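Local structure of type IV pilus secretin PilQ family protein (Vibrio cholerae, 6W6M) at residues E336-R341 / R549-Q554; S384-A389 / S410-E415; W342-T347 / T403-E408. The protein probably forms the outer-membrane channel for the type IVa competence pilus, a secretin required for natural competence. All coordinates share one frame; numbering follows the deposited sequence.

Interaction 1: E336-R341 / R549-Q554; sequences EELGVR and RRTYEQ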
loop_
_atom_site.group_PDB
_atom_site.type_symbol
_atom_site.label_atom_id
_atom_site.label_comp_id
_atom_site.label_asym_id
_atom_site.label_seq_id
_atom_site.Cartn_x
_atom_site.Cartn_y
_atom_site.Cartn_z
ATOM N N GLU A 336 51.179 42.302 2.877
ATOM C CA GLU A 336 51.723 43.503 3.501
ATOM C C GLU A 336 50.641 44.543 3.775
ATOM O O GLU A 336 49.789 44.812 2.925
ATOM C CB GLU A 336 52.793 44.111 2.629
ATOM C CG GLU A 336 53.455 45.308 3.230
ATOM C CD GLU A 336 54.542 45.847 2.346
ATOM O OE1 GLU A 336 54.734 45.285 1.248
ATOM O OE2 GLU A 336 55.205 46.828 2.740
ATOM N N GLU A 337 50.701 45.153 4.957
ATOM C CA GLU A 337 49.722 46.162 5.354
ATOM C C GLU A 337 50.326 47.311 6.167
ATOM O O GLU A 337 51.149 47.094 7.049
ATOM C CB GLU A 337 48.596 45.502 6.147
ATOM C CG GLU A 337 47.395 46.397 6.384
ATOM C CD GLU A 337 46.301 45.700 7.165
ATOM O OE1 GLU A 337 46.590 44.658 7.789
ATOM O OE2 GLU A 337 45.153 46.193 7.158
ATOM N N LEU A 338 49.901 48.533 5.859
ATOM C CA LEU A 338 50.361 49.742 6.540
ATOM C C LEU A 338 49.180 50.581 7.019
ATOM O O LEU A 338 48.216 50.779 6.284
ATOM C CB LEU A 338 51.222 50.603 5.616
ATOM C CG LEU A 338 52.568 50.104 5.102
ATOM C CD1 LEU A 338 53.139 51.067 4.108
ATOM C CD2 LEU A 338 53.552 49.871 6.210
ATOM N N GLY A 339 49.261 51.119 8.234
ATOM C CA GLY A 339 48.146 51.884 8.764
ATOM C C GLY A 339 48.585 52.967 9.721
ATOM O O GLY A 339 49.671 52.900 10.301
ATOM N N VAL A 340 47.717 53.967 9.905
ATOM C CA VAL A 340 48.042 55.161 10.679
ATOM C C VAL A 340 46.846 55.614 11.506
ATOM O O VAL A 340 45.699 55.589 11.056
ATOM C CB VAL A 340 48.527 56.310 9.771
ATOM C CG1 VAL A 340 48.738 57.559 10.568
ATOM C CG2 VAL A 340 49.815 55.940 9.098
ATOM N N ARG A 341 47.131 56.081 12.719
ATOM C CA ARG A 341 46.081 56.498 13.643
ATOM C C ARG A 341 46.555 57.766 14.341
ATOM O O ARG A 341 47.504 57.704 15.121
ATOM C CB ARG A 341 45.812 55.385 14.647
ATOM C CG ARG A 341 44.373 55.151 14.983
ATOM C CD ARG A 341 44.172 53.732 15.437
ATOM N NE ARG A 341 45.040 53.378 16.548
ATOM C CZ ARG A 341 44.610 53.095 17.770
ATOM N NH1 ARG A 341 43.316 53.114 18.037
ATOM N NH2 ARG A 341 45.474 52.782 18.723
ATOM N N ARG A 549 46.509 57.498 5.055
ATOM C CA ARG A 549 46.008 56.409 4.227
ATOM C C ARG A 549 46.399 55.074 4.834
ATOM O O ARG A 549 47.422 54.952 5.507
ATOM C CB ARG A 549 46.541 56.512 2.803
ATOM C CG ARG A 549 47.977 56.137 2.668
ATOM C CD ARG A 549 48.538 56.619 1.374
ATOM N NE ARG A 549 49.945 56.282 1.260
ATOM C CZ ARG A 549 50.782 56.857 0.408
ATOM N NH1 ARG A 549 50.356 57.808 -0.404
ATOM N NH2 ARG A 549 52.047 56.485 0.377
ATOM N N ARG A 550 45.573 54.065 4.567
ATOM C CA ARG A 550 45.907 52.676 4.850
ATOM C C ARG A 550 46.005 51.928 3.536
ATOM O O ARG A 550 45.173 52.121 2.645
ATOM C CB ARG A 550 44.877 52.011 5.755
ATOM C CG ARG A 550 45.110 50.534 5.930
ATOM C CD ARG A 550 44.237 49.964 7.012
ATOM N NE ARG A 550 42.832 50.226 6.759
ATOM C CZ ARG A 550 41.873 50.080 7.661
ATOM N NH1 ARG A 550 42.166 49.679 8.885
ATOM N NH2 ARG A 550 40.620 50.342 7.338
ATOM N N THR A 551 47.024 51.085 3.425
ATOM C CA THR A 551 47.377 50.366 2.213
ATOM C C THR A 551 47.484 48.872 2.499
ATOM O O THR A 551 48.063 48.457 3.508
ATOM C CB THR A 551 48.698 50.899 1.652
ATOM O OG1 THR A 551 49.731 50.745 2.628
ATOM C CG2 THR A 551 48.588 52.350 1.257
ATOM N N TYR A 552 46.930 48.066 1.593
ATOM C CA TYR A 552 46.883 46.617 1.749
ATOM C C TYR A 552 47.271 45.963 0.435
ATOM O O TYR A 552 46.835 46.418 -0.622
ATOM C CB TYR A 552 45.481 46.181 2.169
ATOM C CG TYR A 552 45.288 44.695 2.269
ATOM C CD1 TYR A 552 45.773 43.979 3.355
ATOM C CD2 TYR A 552 44.641 43.998 1.271
ATOM C CE1 TYR A 552 45.603 42.626 3.447
ATOM C CE2 TYR A 552 44.474 42.643 1.351
ATOM C CZ TYR A 552 44.953 41.961 2.440
ATOM O OH TYR A 552 44.780 40.604 2.519
ATOM N N GLU A 553 48.077 44.908 0.492
ATOM C CA GLU A 553 48.508 44.228 -0.721
ATOM C C GLU A 553 48.766 42.751 -0.471
ATOM O O GLU A 553 49.418 42.382 0.508
ATOM C CB GLU A 553 49.754 44.870 -1.276
ATOM C CG GLU A 553 50.204 44.264 -2.558
ATOM C CD GLU A 553 51.418 44.953 -3.113
ATOM O OE1 GLU A 553 51.917 45.887 -2.453
ATOM O OE2 GLU A 553 51.871 44.570 -4.212
ATOM N N GLN A 554 48.278 41.901 -1.375
ATOM C CA GLN A 554 48.377 40.463 -1.174
ATOM C C GLN A 554 48.606 39.753 -2.500
ATOM O O GLN A 554 48.182 40.230 -3.550
ATOM C CB GLN A 554 47.120 39.928 -0.504
ATOM C CG GLN A 554 47.202 38.489 -0.137
ATOM C CD GLN A 554 46.018 38.056 0.663
ATOM O OE1 GLN A 554 45.171 38.868 1.022
ATOM N NE2 GLN A 554 45.930 36.762 0.933
#
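Glu336 and Glu553 exchange two backbone hydrogen bonds, N to O in each direction, and Leu338 and Thr551 do the same. The straightest of the four is Leu338 N to Thr551 O (3.0 Å, 168°). Between these pairs lies the non-hydrogen-bonded pair Glu337–Tyr552, where Glu337 CA directs a C-H toward Thr551 O. Glu337, CG anti to the backbone N (chi1 -169°) and extended beyond it, lies beside Arg550, both pointing the same way. Their charged atoms stay apart, Glu337 OE2 lying 4.7 Å from Arg550 NE, yet opposite charges so near should still attract. Each has other partners: Arg550 forms a salt bridge with Asp533 and a hydrogen bond to Ala383 O, while Glu337 receives weak bonds from Ser384, Ser386 and Thr385. Glu337 CG also meets the edge of the Tyr552 ring at CD1 (4.2 Å). On the other face Leu338 and Thr551 lie side by side; threonine, beta-branched, favours the extended backbone, and its OG1 lies 3.3 Å from Leu338 CB. On that face, too, the carboxylates of Glu336 and Glu553 come near each other, a like-charge pair more tolerable where Glu553 is exposed. This regular antiparallel ladder between long strands is characteristic of a secretin beta-barrel wall.

Interaction 2: S384-A389 / S410-E415; sequences STSANA and SALQNE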
loop_
_atom_site.group_PDB
_atom_site.type_symbol
_atom_site.label_atom_id
_atom_site.label_comp_id
_atom_site.label_asym_id
_atom_site.label_seq_id
_atom_site.Cartn_x
_atom_site.Cartn_y
_atom_site.Cartn_z
ATOM N N SER A 384 46.243 49.366 10.862
ATOM C CA SER A 384 46.422 48.055 10.254
ATOM C C SER A 384 45.703 46.994 11.072
ATOM O O SER A 384 46.030 46.766 12.237
ATOM C CB SER A 384 47.906 47.724 10.147
ATOM O OG SER A 384 48.107 46.332 10.040
ATOM N N THR A 385 44.730 46.337 10.451
ATOM C CA THR A 385 43.830 45.413 11.136
ATOM C C THR A 385 44.336 43.988 10.954
ATOM O O THR A 385 44.060 43.344 9.940
ATOM C CB THR A 385 42.409 45.560 10.603
ATOM O OG1 THR A 385 42.397 45.295 9.196
ATOM C CG2 THR A 385 41.886 46.965 10.860
ATOM N N SER A 386 45.063 43.494 11.948
ATOM C CA SER A 386 45.600 42.137 11.947
ATOM C C SER A 386 45.906 41.776 13.392
ATOM O O SER A 386 45.726 42.585 14.305
ATOM C CB SER A 386 46.843 42.016 11.070
ATOM O OG SER A 386 46.586 42.458 9.754
ATOM N N ALA A 387 46.370 40.547 13.596
ATOM C CA ALA A 387 46.716 40.084 14.932
ATOM C C ALA A 387 48.211 40.119 15.212
ATOM O O ALA A 387 48.609 40.029 16.379
ATOM C CB ALA A 387 46.195 38.660 15.150
ATOM N N ASN A 388 49.041 40.242 14.179
ATOM C CA ASN A 388 50.487 40.267 14.321
ATOM C C ASN A 388 51.087 41.604 13.917
ATOM O O ASN A 388 52.286 41.675 13.638
ATOM C CB ASN A 388 51.116 39.149 13.492
ATOM C CG ASN A 388 50.420 37.827 13.676
ATOM O OD1 ASN A 388 50.220 37.085 12.721
ATOM N ND2 ASN A 388 50.045 37.522 14.907
ATOM N N ALA A 389 50.283 42.658 13.863
ATOM C CA ALA A 389 50.787 43.946 13.421
ATOM C C ALA A 389 51.547 44.643 14.539
ATOM O O ALA A 389 51.148 44.609 15.705
ATOM C CB ALA A 389 49.638 44.826 12.940
ATOM N N SER A 410 51.479 51.679 12.295
ATOM C CA SER A 410 51.453 50.231 12.446
ATOM C C SER A 410 51.669 49.565 11.098
ATOM O O SER A 410 51.347 50.128 10.053
ATOM C CB SER A 410 50.145 49.749 13.070
ATOM O OG SER A 410 49.055 50.035 12.225
ATOM N N ALA A 411 52.208 48.350 11.141
ATOM C CA ALA A 411 52.661 47.675 9.935
ATOM C C ALA A 411 52.609 46.168 10.127
ATOM O O ALA A 411 52.519 45.665 11.249
ATOM C CB ALA A 411 54.070 48.114 9.562
ATOM N N LEU A 412 52.660 45.448 9.004
ATOM C CA LEU A 412 52.775 43.993 9.011
ATOM C C LEU A 412 53.240 43.518 7.646
ATOM O O LEU A 412 52.897 44.122 6.632
ATOM C CB LEU A 412 51.444 43.325 9.360
ATOM C CG LEU A 412 51.406 41.799 9.334
ATOM C CD1 LEU A 412 52.342 41.231 10.365
ATOM C CD2 LEU A 412 50.006 41.310 9.578
ATOM N N GLN A 413 54.044 42.452 7.600
ATOM C CA GLN A 413 54.505 41.865 6.341
ATOM C C GLN A 413 54.877 40.387 6.497
ATOM O O GLN A 413 55.861 40.082 7.161
ATOM C CB GLN A 413 55.713 42.629 5.807
ATOM C CG GLN A 413 56.157 42.167 4.431
ATOM C CD GLN A 413 57.243 43.041 3.845
ATOM O OE1 GLN A 413 57.615 44.058 4.423
ATOM N NE2 GLN A 413 57.762 42.644 2.690
ATOM N N ASN A 414 54.123 39.462 5.896
ATOM C CA ASN A 414 54.494 38.061 6.045
ATOM C C ASN A 414 54.492 37.337 4.709
ATOM O O ASN A 414 54.128 37.897 3.675
ATOM C CB ASN A 414 53.605 37.328 7.048
ATOM C CG ASN A 414 52.226 37.114 6.555
ATOM O OD1 ASN A 414 51.689 37.927 5.818
ATOM N ND2 ASN A 414 51.621 36.017 6.972
ATOM N N GLU A 415 54.918 36.082 4.755
ATOM C CA GLU A 415 55.353 35.345 3.582
ATOM C C GLU A 415 55.382 33.856 3.892
ATOM O O GLU A 415 55.693 33.456 5.012
ATOM C CB GLU A 415 56.719 35.847 3.155
ATOM C CG GLU A 415 57.591 34.841 2.494
ATOM C CD GLU A 415 58.932 35.422 2.132
ATOM O OE1 GLU A 415 59.442 36.252 2.909
ATOM O OE2 GLU A 415 59.474 35.058 1.066
#
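The flat peptide group joining Asn388 to Ala389 has Leu412 CD1 over one face, almost directly above the oxygen, with Asn388 O and Leu412 CD1 3.3 Å apart. A second flat group, the carbonyl of Ala411, has the CA-H of Ala389 approaching obliquely, and Ala389 CA lies 3.3 Å from Ala411 O. Leucine suits this place because its two branches can serve two parts of the loop. With CG anti to the backbone N (chi1 177°), the side chain stands up from the strand; CD1 meets Asn388, while CD2 touches Ser386 CB at 3.6 Å. Alanine at 389 is small enough to let the backbones come close, its CB 4.3 Å from Leu412 CB. At the start of the loop, Ser384 N donates to Ser410 OG (3.2 Å, 154°). Serine suits position 410 because its short side chain offers a hydroxyl acceptor close to the strand; Ser384 CB packs beside that oxygen. The loop 384-389 leads from strand 380-382 into strand 390-397, which pairs with strand 404-429 through Ser390 and Ala411. On its other side, 404-429 pairs with 320-347, and from Gln413 to Glu415 it joins a strand of a neighbouring subunit, carrying the sheet across the interface.

Interaction 3: W342-T347 / T403-E408; sequences WGVMST and TLLDLE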
loop_
_atom_site.group_PDB
_atom_site.type_symbol
_atom_site.label_atom_id
_atom_site.label_comp_id
_atom_site.label_asym_id
_atom_site.label_seq_id
_atom_site.Cartn_x
_atom_site.Cartn_y
_atom_site.Cartn_z
ATOM N N TRP A 342 45.925 58.910 14.082
ATOM C CA TRP A 342 46.369 60.113 14.779
ATOM C C TRP A 342 45.205 61.011 15.157
ATOM O O TRP A 342 44.121 60.945 14.576
ATOM C CB TRP A 342 47.399 60.916 13.978
ATOM C CG TRP A 342 46.943 61.502 12.692
ATOM C CD1 TRP A 342 47.170 61.004 11.455
ATOM C CD2 TRP A 342 46.229 62.727 12.507
ATOM N NE1 TRP A 342 46.629 61.823 10.508
ATOM C CE2 TRP A 342 46.044 62.893 11.128
ATOM C CE3 TRP A 342 45.723 63.698 13.375
ATOM C CZ2 TRP A 342 45.369 63.989 10.590
ATOM C CZ3 TRP A 342 45.055 64.783 12.842
ATOM C CH2 TRP A 342 44.882 64.919 11.465
ATOM N N GLY A 343 45.469 61.871 16.139
ATOM C CA GLY A 343 44.446 62.756 16.667
ATOM C C GLY A 343 45.029 64.013 17.271
ATOM O O GLY A 343 46.201 64.052 17.659
ATOM N N VAL A 344 44.198 65.051 17.357
ATOM C CA VAL A 344 44.592 66.333 17.920
ATOM C C VAL A 344 43.479 66.834 18.830
ATOM O O VAL A 344 42.329 66.406 18.739
ATOM C CB VAL A 344 44.906 67.379 16.833
ATOM C CG1 VAL A 344 45.192 68.726 17.453
ATOM C CG2 VAL A 344 46.075 66.936 16.001
ATOM N N MET A 345 43.838 67.744 19.729
ATOM C CA MET A 345 42.857 68.291 20.665
ATOM C C MET A 345 43.401 69.596 21.214
ATOM O O MET A 345 44.423 69.587 21.899
ATOM C CB MET A 345 42.593 67.294 21.786
ATOM C CG MET A 345 41.552 67.707 22.775
ATOM S SD MET A 345 41.251 66.403 23.974
ATOM C CE MET A 345 40.224 65.287 23.039
ATOM N N SER A 346 42.742 70.712 20.925
ATOM C CA SER A 346 43.304 71.985 21.344
ATOM C C SER A 346 42.195 72.951 21.721
ATOM O O SER A 346 41.074 72.866 21.224
ATOM C CB SER A 346 44.181 72.586 20.249
ATOM O OG SER A 346 43.411 72.890 19.106
ATOM N N THR A 347 42.528 73.888 22.603
ATOM C CA THR A 347 41.590 74.914 23.036
ATOM C C THR A 347 42.322 76.247 23.098
ATOM O O THR A 347 43.548 76.293 23.194
ATOM C CB THR A 347 40.958 74.584 24.395
ATOM O OG1 THR A 347 41.989 74.452 25.374
ATOM C CG2 THR A 347 40.199 73.290 24.323
ATOM N N THR A 403 46.727 71.795 24.802
ATOM C CA THR A 403 47.036 71.087 23.569
ATOM C C THR A 403 47.447 69.643 23.836
ATOM O O THR A 403 48.165 69.343 24.789
ATOM C CB THR A 403 48.149 71.816 22.822
ATOM O OG1 THR A 403 47.705 73.138 22.493
ATOM C CG2 THR A 403 48.529 71.080 21.549
ATOM N N LEU A 404 46.980 68.743 22.970
ATOM C CA LEU A 404 47.372 67.340 22.978
ATOM C C LEU A 404 47.425 66.860 21.538
ATOM O O LEU A 404 46.563 67.221 20.735
ATOM C CB LEU A 404 46.386 66.492 23.789
ATOM C CG LEU A 404 46.733 65.031 24.065
ATOM C CD1 LEU A 404 46.190 64.614 25.408
ATOM C CD2 LEU A 404 46.175 64.123 23.012
ATOM N N LEU A 405 48.437 66.058 21.215
ATOM C CA LEU A 405 48.473 65.462 19.886
ATOM C C LEU A 405 49.134 64.092 19.938
ATOM O O LEU A 405 50.178 63.924 20.570
ATOM C CB LEU A 405 49.184 66.375 18.884
ATOM C CG LEU A 405 49.198 66.067 17.395
ATOM C CD1 LEU A 405 49.195 67.349 16.573
ATOM C CD2 LEU A 405 50.413 65.218 17.062
ATOM N N ASP A 406 48.516 63.122 19.256
ATOM C CA ASP A 406 48.947 61.728 19.243
ATOM C C ASP A 406 49.135 61.233 17.815
ATOM O O ASP A 406 48.351 61.577 16.925
ATOM C CB ASP A 406 47.922 60.838 19.923
ATOM C CG ASP A 406 47.877 61.031 21.407
ATOM O OD1 ASP A 406 48.308 62.096 21.881
ATOM O OD2 ASP A 406 47.424 60.110 22.106
ATOM N N LEU A 407 50.142 60.375 17.614
ATOM C CA LEU A 407 50.404 59.794 16.300
ATOM C C LEU A 407 50.956 58.384 16.432
ATOM O O LEU A 407 52.026 58.205 17.008
ATOM C CB LEU A 407 51.391 60.655 15.509
ATOM C CG LEU A 407 51.832 60.153 14.133
ATOM C CD1 LEU A 407 50.664 60.070 13.184
ATOM C CD2 LEU A 407 52.895 61.052 13.551
ATOM N N GLU A 408 50.267 57.397 15.852
ATOM C CA GLU A 408 50.687 56.000 15.897
ATOM C C GLU A 408 50.779 55.416 14.496
ATOM O O GLU A 408 49.889 55.630 13.669
ATOM C CB GLU A 408 49.722 55.160 16.725
ATOM C CG GLU A 408 50.147 53.720 16.864
ATOM C CD GLU A 408 49.205 52.912 17.728
ATOM O OE1 GLU A 408 48.195 53.470 18.190
ATOM O OE2 GLU A 408 49.463 51.707 17.938
#
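Trp342 and Leu407 face one another across an antiparallel beta ladder, part of the secretin sheet in which strand 320-347 pairs with 404-429. Their side chains cross obliquely: Leu407, with CG anti to the backbone N (chi1 177°), brings CD1 to within 3.5 Å of Trp342 CB. The indole itself leads away from the partner strand, its CG placed between the backbone N and the carbonyl carbon (chi1 64°). Tryptophan can thus use its base for cross-strand packing while NE1 makes a weak hydrogen bond to Leu547 O. Val344 and Leu405 form the next non-hydrogen-bonded pair on this face; beta-branched valine favours the extended backbone, and leucine adds apolar bulk. The opposite face carries Met345 beside Leu404, their CB atoms 4.4 Å apart, and their backbones exchange two hydrogen bonds; the flexible methionine chain then turns away. Phe377 of helix 374-377 covers Met345, Leu404 and Asp406, and Leu404 also packs on Leu366 of a neighbouring subunit. Gly343 brings no side chain to the place opposite Asp406, so that pair meets through its backbone alone, joined by two hydrogen bonds. The straighter of these runs from Asp406 N to Gly343 O, 3.0 Å long with an angle of 174° at the hydrogen.

In the fold
Interactions 1 and 3 use successive parts of strand 320-347, while interactions 2 and 3 share strand 404-429. At 336-341 the central strand has neighbours on both edges, because Glu337 and Gly339 also pair with Leu412 and Ser410 of interaction 2. All three contacts are partly buried, but their chemistry differs. Interaction 1 is a ladder rich in charged side chains; interaction 3 is a ladder with more apolar packing, partly covered by a helix; interaction 2 sets a loop against a strand, with one direct hydrogen bond and a leucine. A salt bridge from Arg341 to Glu408 joins interactions 1 and 3, and the loop of interaction 2 gives weak hydrogen bonds to the Glu337 carboxylate.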